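4-hydroxybenzoyl-CoA Thioesterase (Pseudomonas sp. CBS3, PDB 1LO7) hydrolyses the thioester of 4-hydroxybenzoyl-CoA to 4-hydroxybenzoate and free coenzyme A, the last step in converting 4-chlorobenzoate to 4-hydroxybenzoate. Local coordinates at the interface of chains A and B and the interface of chains A and C. Numbering follows the deposited sequence. Chains: chain A/B/C, 4-hydroxybenzoyl-CoA Thioesterase.

Contact 1: the interface of chains A and B. Residues chain A 13, 16-20, 74; chain B 13, 16-20, 74.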
ATOM      1  N   PHE A  13       3.612   3.421 -11.716  1.00  9.52           N
ATOM      2  CA  PHE A  13       4.997   3.164 -11.453  1.00  7.43           C
ATOM      3  C   PHE A  13       5.210   2.613 -10.041  1.00  7.38           C
ATOM      4  O   PHE A  13       5.970   1.659  -9.844  1.00  9.65           O
ATOM      5  CB  PHE A  13       5.699   4.523 -11.596  1.00  8.02           C
ATOM      6  CG  PHE A  13       7.153   4.559 -11.316  1.00  8.65           C
ATOM      7  CD1 PHE A  13       8.042   4.173 -12.302  1.00  8.66           C
ATOM      8  CD2 PHE A  13       7.646   4.997 -10.086  1.00 11.11           C
ATOM      9  CE1 PHE A  13       9.405   4.253 -12.059  1.00 11.51           C
ATOM     10  CE2 PHE A  13       9.016   5.076  -9.818  1.00 10.98           C
ATOM     11  CZ  PHE A  13       9.896   4.693 -10.830  1.00 10.90           C
ATOM     12  N   CYS A  16       4.790  -1.096  -9.033  1.00 10.15           N
ATOM     13  CA  CYS A  16       5.833  -2.055  -9.485  1.00  8.59           C
ATOM     14  C   CYS A  16       6.988  -2.147  -8.517  1.00 11.58           C
ATOM     15  O   CYS A  16       7.275  -1.228  -7.743  1.00 10.23           O
ATOM     16  CB  CYS A  16       6.345  -1.714 -10.878  1.00  9.21           C
ATOM     17  SG  CYS A  16       4.996  -1.665 -12.097  1.00 11.77           S
ATOM     18  N   ASP A  17       7.639  -3.301  -8.573  1.00 10.50           N
ATOM     19  CA  ASP A  17       8.782  -3.578  -7.701  1.00 11.71           C
ATOM     20  C   ASP A  17      10.113  -3.289  -8.392  1.00 10.66           C
ATOM     21  O   ASP A  17      10.186  -2.803  -9.520  1.00 11.02           O
ATOM     22  CB  ASP A  17       8.701  -5.037  -7.196  1.00 11.30           C
ATOM     23  CG  ASP A  17       8.827  -6.041  -8.304  1.00 16.31           C
ATOM     24  OD1 ASP A  17       9.285  -5.797  -9.405  1.00 18.13           O
ATOM     25  OD2 ASP A  17       8.361  -7.199  -7.936  1.00 36.62           O
ATOM     26  N   PRO A  18      11.199  -3.587  -7.677  1.00 10.24           N
ATOM     27  CA  PRO A  18      12.513  -3.358  -8.254  1.00 13.77           C
ATOM     28  C   PRO A  18      12.735  -4.171  -9.529  1.00 25.65           C
ATOM     29  O   PRO A  18      13.551  -3.798 -10.345  1.00 35.80           O
ATOM     30  CB  PRO A  18      13.496  -3.785  -7.153  1.00 11.85           C
ATOM     31  CG  PRO A  18      12.742  -3.496  -5.865  1.00 13.83           C
ATOM     32  CD  PRO A  18      11.319  -3.878  -6.219  1.00  9.67           C
ATOM     33  N   ALA A  19      12.002  -5.266  -9.679  1.00 20.13           N
ATOM     34  CA  ALA A  19      12.092  -6.124 -10.854  1.00 26.18           C
ATOM     35  C   ALA A  19      11.310  -5.533 -12.053  1.00 30.09           C
ATOM     36  O   ALA A  19      11.248  -6.152 -13.131  1.00 23.34           O
ATOM     37  CB  ALA A  19      11.615  -7.544 -10.530  1.00 28.59           C
ATOM     38  N   GLY A  20      10.701  -4.344 -11.846  1.00 18.02           N
ATOM     39  CA  GLY A  20       9.948  -3.613 -12.870  1.00 14.73           C
ATOM     40  C   GLY A  20       8.549  -4.106 -13.266  1.00 15.43           C
ATOM     41  O   GLY A  20       8.009  -3.649 -14.290  1.00 15.88           O
ATOM     42  N   TYR A  74       3.794  -0.813 -15.299  1.00 11.59           N
ATOM     43  CA  TYR A  74       3.169   0.486 -15.362  1.00  9.47           C
ATOM     44  C   TYR A  74       2.826   0.908 -16.774  1.00 10.65           C
ATOM     45  O   TYR A  74       3.587   0.670 -17.725  1.00 12.63           O
ATOM     46  CB  TYR A  74       3.913   1.579 -14.541  1.00  9.43           C
ATOM     47  CG  TYR A  74       5.305   1.917 -15.066  1.00  8.12           C
ATOM     48  CD1 TYR A  74       6.443   1.303 -14.536  1.00  9.54           C
ATOM     49  CD2 TYR A  74       5.478   2.900 -16.040  1.00 11.92           C
ATOM     50  CE1 TYR A  74       7.725   1.625 -14.982  1.00 11.56           C
ATOM     51  CE2 TYR A  74       6.757   3.258 -16.482  1.00 11.92           C
ATOM     52  CZ  TYR A  74       7.880   2.620 -15.953  1.00 12.46           C
ATOM     53  OH  TYR A  74       9.123   2.962 -16.388  1.00 13.23           O
TER
ATOM     54  N   PHE B  13      11.518  -5.417   0.025  1.00  9.52           N
ATOM     55  CA  PHE B  13      11.639  -5.359  -1.402  1.00  7.43           C
ATOM     56  C   PHE B  13      10.428  -4.676  -2.043  1.00  7.38           C
ATOM     57  O   PHE B  13      10.578  -3.842  -2.942  1.00  9.65           O
ATOM     58  CB  PHE B  13      11.721  -6.821  -1.864  1.00  8.02           C
ATOM     59  CG  PHE B  13      11.795  -7.059  -3.326  1.00  8.65           C
ATOM     60  CD1 PHE B  13      13.014  -6.951  -3.968  1.00  8.66           C
ATOM     61  CD2 PHE B  13      10.664  -7.413  -4.061  1.00 11.11           C
ATOM     62  CE1 PHE B  13      13.094  -7.221  -5.326  1.00 11.51           C
ATOM     63  CE2 PHE B  13      10.721  -7.680  -5.433  1.00 10.98           C
ATOM     64  CZ  PHE B  13      11.963  -7.577  -6.060  1.00 10.90           C
ATOM     65  N   CYS B  16       9.970  -0.852  -2.372  1.00 10.15           N
ATOM     66  CA  CYS B  16      10.808  -0.141  -3.373  1.00  8.59           C
ATOM     67  C   CYS B  16      10.172  -0.117  -4.743  1.00 11.58           C
ATOM     68  O   CYS B  16       9.350  -0.965  -5.103  1.00 10.23           O
ATOM     69  CB  CYS B  16      12.208  -0.734  -3.458  1.00  9.21           C
ATOM     70  SG  CYS B  16      13.044  -0.715  -1.843  1.00 11.77           S
ATOM     71  N   ASP B  17      10.570   0.899  -5.497  1.00 10.50           N
ATOM     72  CA  ASP B  17      10.053   1.093  -6.853  1.00 11.71           C
ATOM     73  C   ASP B  17      10.986   0.505  -7.910  1.00 10.66           C
ATOM     74  O   ASP B  17      12.003  -0.124  -7.626  1.00 11.02           O
ATOM     75  CB  ASP B  17       9.789   2.597  -7.091  1.00 11.30           C
ATOM     76  CG  ASP B  17      11.044   3.420  -7.050  1.00 16.31           C
ATOM     77  OD1 ASP B  17      12.168   2.967  -7.171  1.00 18.13           O
ATOM     78  OD2 ASP B  17      10.769   4.674  -6.847  1.00 36.62           O
ATOM     79  N   PRO B  18      10.609   0.710  -9.175  1.00 10.24           N
ATOM     80  CA  PRO B  18      11.438   0.198 -10.253  1.00 13.77           C
ATOM     81  C   PRO B  18      12.844   0.796 -10.236  1.00 25.65           C
ATOM     82  O   PRO B  18      13.759   0.195 -10.758  1.00 35.80           O
ATOM     83  CB  PRO B  18      10.689   0.594 -11.535  1.00 11.85           C
ATOM     84  CG  PRO B  18       9.228   0.597 -11.112  1.00 13.83           C
ATOM     85  CD  PRO B  18       9.290   1.159  -9.706  1.00  9.67           C
ATOM     86  N   ALA B  19      12.992   1.969  -9.634  1.00 20.13           N
ATOM     87  CA  ALA B  19      14.278   2.644  -9.522  1.00 26.18           C
ATOM     88  C   ALA B  19      15.142   2.043  -8.386  1.00 30.09           C
ATOM     89  O   ALA B  19      16.260   2.523  -8.125  1.00 23.34           O
ATOM     90  CB  ALA B  19      14.086   4.153  -9.329  1.00 28.59           C
ATOM     91  N   GLY B  20      14.605   1.005  -7.708  1.00 18.02           N
ATOM     92  CA  GLY B  20      15.285   0.284  -6.628  1.00 14.73           C
ATOM     93  C   GLY B  20      15.411   0.945  -5.248  1.00 15.43           C
ATOM     94  O   GLY B  20      16.187   0.457  -4.407  1.00 15.88           O
ATOM     95  N   TYR B  74      15.683  -1.757   0.249  1.00 11.59           N
ATOM     96  CA  TYR B  74      15.381  -2.934   1.028  1.00  9.47           C
ATOM     97  C   TYR B  74      16.583  -3.469   1.777  1.00 10.65           C
ATOM     98  O   TYR B  74      17.713  -3.480   1.266  1.00 12.63           O
ATOM     99  CB  TYR B  74      14.596  -4.021   0.239  1.00  9.43           C
ATOM    100  CG  TYR B  74      15.375  -4.646  -0.913  1.00  8.12           C
ATOM    101  CD1 TYR B  74      15.239  -4.163  -2.218  1.00  9.54           C
ATOM    102  CD2 TYR B  74      16.188  -5.758  -0.701  1.00 11.92           C
ATOM    103  CE1 TYR B  74      15.920  -4.745  -3.289  1.00 11.56           C
ATOM    104  CE2 TYR B  74      16.858  -6.374  -1.765  1.00 11.92           C
ATOM    105  CZ  TYR B  74      16.724  -5.866  -3.058  1.00 12.46           C
ATOM    106  OH  TYR B  74      17.381  -6.459  -4.092  1.00 13.23           O
TER
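The 3-10 turn 13-15 and the loop that follows it, residues 16-20, meet their own copies across a two-fold axis between chains A and B, with A:Tyr74 and B:Tyr74 from a second loop at the rim. In this hot-dog-fold thioesterase the loop carries the catalytic aspartate, A:Asp17, so the active-site loops of two subunits pack against each other. The contact is mainly apolar packing, with no hydrogen bond across it, and each pair has its twin with the chains exchanged. Its main element is a proline laid on a phenylalanine: B:Pro18 CD stands over the centre of the A:Phe13 ring, 3.8 Å from the centroid, in a CH-pi contact. B:Pro18 CG leans toward the CE1 side of that ring and also meets A:Cys16 CB at 3.7 Å, which wedges the pyrrolidine between ring and cysteine. The A:Phe13 CG is anti to the backbone N (chi1 177°), and the ring edge is backed within the chain by A:Tyr74 CZ. A:Phe13 CE2 lies 3.5 Å from the carboxylate oxygen B:Asp17 OD2. Ring and carboxylate planes cross at 62°. An alanine in place of A:Phe13 would remove the surface under B:Pro18 and beside B:Asp17, and would probably loosen the partner's catalytic loop. Within each loop the aspartate sits with CG in the crowded position between backbone N and carbonyl carbon (chi1 64°). There A:Asp17 OD1 accepts the N-H of A:Ala19 N at 2.8 Å, from above the carboxylate plane in a strongly bent bond, although A:Ala19 is poorly ordered. Near the axis the backbone oxygens A:Cys16 O and B:Cys16 O approach to 3.4 Å.

Contact 2: the interface of chains A and C. Residues chain A 11-13, 73-75; chain C 36, 40, 46-48.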
ATOM      1  N   ILE A  11      -1.987   0.520 -14.321  1.00 10.67           N
ATOM      2  CA  ILE A  11      -0.908   0.177 -13.400  1.00 11.11           C
ATOM      3  C   ILE A  11       0.014   1.367 -13.345  1.00 12.90           C
ATOM      4  O   ILE A  11       0.357   1.922 -14.392  1.00 12.54           O
ATOM      5  CB  ILE A  11      -0.137  -1.052 -13.872  1.00 11.79           C
ATOM      6  CG1 ILE A  11      -1.076  -2.289 -13.941  1.00 13.30           C
ATOM      7  CG2 ILE A  11       1.076  -1.284 -12.933  1.00  9.90           C
ATOM      8  CD1 ILE A  11      -0.428  -3.556 -14.573  1.00 11.39           C
ATOM      9  N   GLU A  12       0.406   1.710 -12.128  1.00 10.48           N
ATOM     10  CA  GLU A  12       1.249   2.853 -11.885  1.00 10.65           C
ATOM     11  C   GLU A  12       2.686   2.471 -11.570  1.00 11.84           C
ATOM     12  O   GLU A  12       2.959   1.356 -11.197  1.00  9.88           O
ATOM     13  CB  GLU A  12       0.627   3.723 -10.760  1.00 11.53           C
ATOM     14  CG  GLU A  12      -0.722   4.392 -11.176  1.00 16.68           C
ATOM     15  CD  GLU A  12      -0.607   5.274 -12.420  1.00 20.89           C
ATOM     16  OE1 GLU A  12       0.432   5.759 -12.843  1.00 22.00           O
ATOM     17  OE2 GLU A  12      -1.763   5.518 -13.008  1.00 20.41           O
ATOM     18  N   PHE A  13       3.612   3.421 -11.716  1.00  9.52           N
ATOM     19  CA  PHE A  13       4.997   3.164 -11.453  1.00  7.43           C
ATOM     20  C   PHE A  13       5.210   2.613 -10.041  1.00  7.38           C
ATOM     21  O   PHE A  13       5.970   1.659  -9.844  1.00  9.65           O
ATOM     22  CB  PHE A  13       5.699   4.523 -11.596  1.00  8.02           C
ATOM     23  CG  PHE A  13       7.153   4.559 -11.316  1.00  8.65           C
ATOM     24  CD1 PHE A  13       8.042   4.173 -12.302  1.00  8.66           C
ATOM     25  CD2 PHE A  13       7.646   4.997 -10.086  1.00 11.11           C
ATOM     26  CE1 PHE A  13       9.405   4.253 -12.059  1.00 11.51           C
ATOM     27  CE2 PHE A  13       9.016   5.076  -9.818  1.00 10.98           C
ATOM     28  CZ  PHE A  13       9.896   4.693 -10.830  1.00 10.90           C
ATOM     29  N   SER A  73       3.093  -4.324 -16.208  1.00 11.21           N
ATOM     30  CA  SER A  73       3.915  -3.211 -15.688  1.00 10.31           C
ATOM     31  C   SER A  73       3.191  -1.887 -15.817  1.00 11.56           C
ATOM     32  O   SER A  73       2.117  -1.806 -16.398  1.00  9.95           O
ATOM     33  CB  SER A  73       5.244  -3.176 -16.449  1.00 12.41           C
ATOM     34  OG  SER A  73       6.181  -2.337 -15.770  1.00 13.42           O
ATOM     35  N   TYR A  74       3.794  -0.813 -15.299  1.00 11.59           N
ATOM     36  CA  TYR A  74       3.169   0.486 -15.362  1.00  9.47           C
ATOM     37  C   TYR A  74       2.826   0.908 -16.774  1.00 10.65           C
ATOM     38  O   TYR A  74       3.587   0.670 -17.725  1.00 12.63           O
ATOM     39  CB  TYR A  74       3.913   1.579 -14.541  1.00  9.43           C
ATOM     40  CG  TYR A  74       5.305   1.917 -15.066  1.00  8.12           C
ATOM     41  CD1 TYR A  74       6.443   1.303 -14.536  1.00  9.54           C
ATOM     42  CD2 TYR A  74       5.478   2.900 -16.040  1.00 11.92           C
ATOM     43  CE1 TYR A  74       7.725   1.625 -14.982  1.00 11.56           C
ATOM     44  CE2 TYR A  74       6.757   3.258 -16.482  1.00 11.92           C
ATOM     45  CZ  TYR A  74       7.880   2.620 -15.953  1.00 12.46           C
ATOM     46  OH  TYR A  74       9.123   2.962 -16.388  1.00 13.23           O
ATOM     47  N   ASP A  75       1.665   1.530 -16.879  1.00 10.96           N
ATOM     48  CA  ASP A  75       1.070   2.002 -18.127  1.00 12.39           C
ATOM     49  C   ASP A  75       0.206   0.935 -18.759  1.00 17.98           C
ATOM     50  O   ASP A  75      -0.620   1.234 -19.609  1.00 14.90           O
ATOM     51  CB  ASP A  75       1.964   2.734 -19.101  1.00 12.79           C
ATOM     52  CG  ASP A  75       2.412   4.047 -18.501  1.00 18.30           C
ATOM     53  OD1 ASP A  75       1.675   4.786 -17.882  1.00 24.04           O
ATOM     54  OD2 ASP A  75       3.669   4.242 -18.611  1.00 22.67           O
TER
ATOM     55  N   ARG C  36       3.388  11.597 -12.655  1.00  8.87           N
ATOM     56  CA  ARG C  36       3.891  10.875 -13.811  1.00  7.73           C
ATOM     57  C   ARG C  36       2.933  11.035 -14.974  1.00 13.94           C
ATOM     58  O   ARG C  36       3.366  11.141 -16.129  1.00 12.24           O
ATOM     59  CB  ARG C  36       4.073   9.402 -13.492  1.00  8.32           C
ATOM     60  CG  ARG C  36       5.068   8.734 -14.443  1.00 10.92           C
ATOM     61  CD  ARG C  36       5.304   7.274 -14.066  1.00 10.25           C
ATOM     62  NE  ARG C  36       4.067   6.462 -14.212  1.00  9.57           N
ATOM     63  CZ  ARG C  36       3.634   5.941 -15.366  1.00 10.34           C
ATOM     64  NH1 ARG C  36       4.285   6.073 -16.510  1.00 11.07           N
ATOM     65  NH2 ARG C  36       2.498   5.253 -15.365  1.00  9.53           N
ATOM     66  N   ILE C  40       3.571  12.033 -18.866  1.00 10.50           N
ATOM     67  CA  ILE C  40       3.163  11.164 -19.981  1.00  9.50           C
ATOM     68  C   ILE C  40       2.226  11.921 -20.929  1.00 13.22           C
ATOM     69  O   ILE C  40       2.366  11.853 -22.172  1.00 12.63           O
ATOM     70  CB  ILE C  40       2.519   9.863 -19.500  1.00  9.56           C
ATOM     71  CG1 ILE C  40       3.537   8.945 -18.822  1.00  9.58           C
ATOM     72  CG2 ILE C  40       1.771   9.136 -20.620  1.00 12.20           C
ATOM     73  CD1 ILE C  40       4.577   8.333 -19.768  1.00 12.54           C
ATOM     74  N   PRO C  46       7.945   6.914 -21.341  1.00 10.57           N
ATOM     75  CA  PRO C  46       7.938   6.276 -20.037  1.00 11.23           C
ATOM     76  C   PRO C  46       9.359   6.140 -19.524  1.00 10.86           C
ATOM     77  O   PRO C  46      10.306   6.015 -20.327  1.00 11.43           O
ATOM     78  CB  PRO C  46       7.355   4.863 -20.253  1.00 15.99           C
ATOM     79  CG  PRO C  46       7.006   4.773 -21.734  1.00 16.63           C
ATOM     80  CD  PRO C  46       7.292   6.106 -22.394  1.00 12.92           C
ATOM     81  N   TRP C  47       9.510   6.142 -18.201  1.00 10.76           N
ATOM     82  CA  TRP C  47      10.855   6.039 -17.663  1.00 10.77           C
ATOM     83  C   TRP C  47      11.616   4.791 -18.177  1.00 18.08           C
ATOM     84  O   TRP C  47      12.833   4.807 -18.343  1.00 12.82           O
ATOM     85  CB  TRP C  47      10.865   6.070 -16.137  1.00 12.08           C
ATOM     86  CG  TRP C  47      10.058   7.197 -15.547  1.00 10.77           C
ATOM     87  CD1 TRP C  47       9.206   7.073 -14.496  1.00 10.49           C
ATOM     88  CD2 TRP C  47      10.016   8.573 -15.965  1.00 12.02           C
ATOM     89  NE1 TRP C  47       8.630   8.271 -14.205  1.00 10.87           N
ATOM     90  CE2 TRP C  47       9.117   9.233 -15.064  1.00 13.40           C
ATOM     91  CE3 TRP C  47      10.674   9.320 -16.978  1.00 10.53           C
ATOM     92  CZ2 TRP C  47       8.841  10.593 -15.153  1.00 11.01           C
ATOM     93  CZ3 TRP C  47      10.394  10.684 -17.046  1.00 11.73           C
ATOM     94  CH2 TRP C  47       9.490  11.296 -16.138  1.00 11.63           C
ATOM     95  N   ARG C  48      10.906   3.673 -18.423  1.00 13.40           N
ATOM     96  CA  ARG C  48      11.531   2.441 -18.913  1.00 12.76           C
ATOM     97  C   ARG C  48      12.331   2.728 -20.171  1.00 11.57           C
ATOM     98  O   ARG C  48      13.363   2.127 -20.438  1.00 14.08           O
ATOM     99  CB  ARG C  48      10.355   1.502 -19.228  1.00 17.35           C
ATOM    100  CG  ARG C  48      10.632   0.040 -19.375  1.00 41.22           C
ATOM    101  CD  ARG C  48       9.337  -0.647 -19.794  1.00 26.30           C
ATOM    102  NE  ARG C  48       8.371  -0.735 -18.691  1.00 15.81           N
ATOM    103  CZ  ARG C  48       7.240  -0.047 -18.687  1.00 21.95           C
ATOM    104  NH1 ARG C  48       6.904   0.773 -19.689  1.00 14.13           N
ATOM    105  NH2 ARG C  48       6.414  -0.214 -17.650  1.00 13.83           N
TER
HETATM  106  O   HOH W   1       2.744   6.273 -11.764  1.00 11.35           O
HETATM  107  O   HOH W   2       5.014   2.590 -19.982  1.00 29.32           O
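Charge pairing centres on C:Arg36 of helix 25-41, which reaches toward A:Glu12, the start of the 3-10 turn 13-15 and the loop at 73-75. Its chain leaves with CG anti to the backbone N and bends at chi3 (64°), so that the guanidinium meets A:Asp75 tip to tip. C:Arg36 NH2 bonds A:Asp75 OD1 at 2.7 Å from above the carboxylate plane. C:Arg36 NH1 takes the syn lone pair of A:Asp75 OD2 at 2.9 Å. The planes stand 49° apart, so the two-point grip is twisted. A longer salt bridge, 3.3 Å, runs from C:Arg36 NH2 to A:Glu12 OE1. The arginine would be expected to help keep both carboxylates ionised.

Hydrogen bonds are added by C:Arg48 of helix 47-54. C:Arg48 NH2 donates to A:Ser73 OG at 2.8 Å. Along a carbonyl lone pair, C:Arg48 NH2 also reaches A:Tyr74 O at 3.0 Å. A:Tyr74 OH accepts the backbone N-H of C:Arg48 N, near the helix start, at 2.8 Å in a bent bond. Water 1 links C:Arg36 NE, A:Glu12 OE1 and A:Phe13 N, and water 2 connects C:Arg48 NH1 with A:Asp75 OD2.

In the ring contacts, C:Arg48 NH2 lies over the centre of the A:Tyr74 ring, 3.3 Å from the centroid, as a cation-pi contact, while A:Phe13 CD1 backs the opposite face. Edge-to-face, the CD1 edge of the C:Trp47 indole points at the A:Phe13 face toward its CD1/CE1 rim, on the side away from B:Pro18.

In packing, A:Tyr74 CD2 at the ring rim lies on the C:Arg36 guanidinium face, and A:Phe13 CB meets C:Arg36 CD at 3.7 Å. The site joins chains A and C of the homotetramer and probably helps position C:Trp47 for substrate.

The centres of the C-alpha atoms of contact 1 and contact 2 lie about 11 Å apart. Both draw on A:Phe13 and A:Tyr74, two residues far apart in sequence, from different segments, that face both neighbours. A:Phe13 has B:Pro18 on one face and C:Trp47 on the other, so three subunits meet at this ring. The centre of contact 2 is also about 11 Å from the catalytic A:Asp17, whose loop forms part of contact 1. Packing of the homotetramer may help place catalytic and substrate-binding groups, although the structure alone does not show any coupling between them.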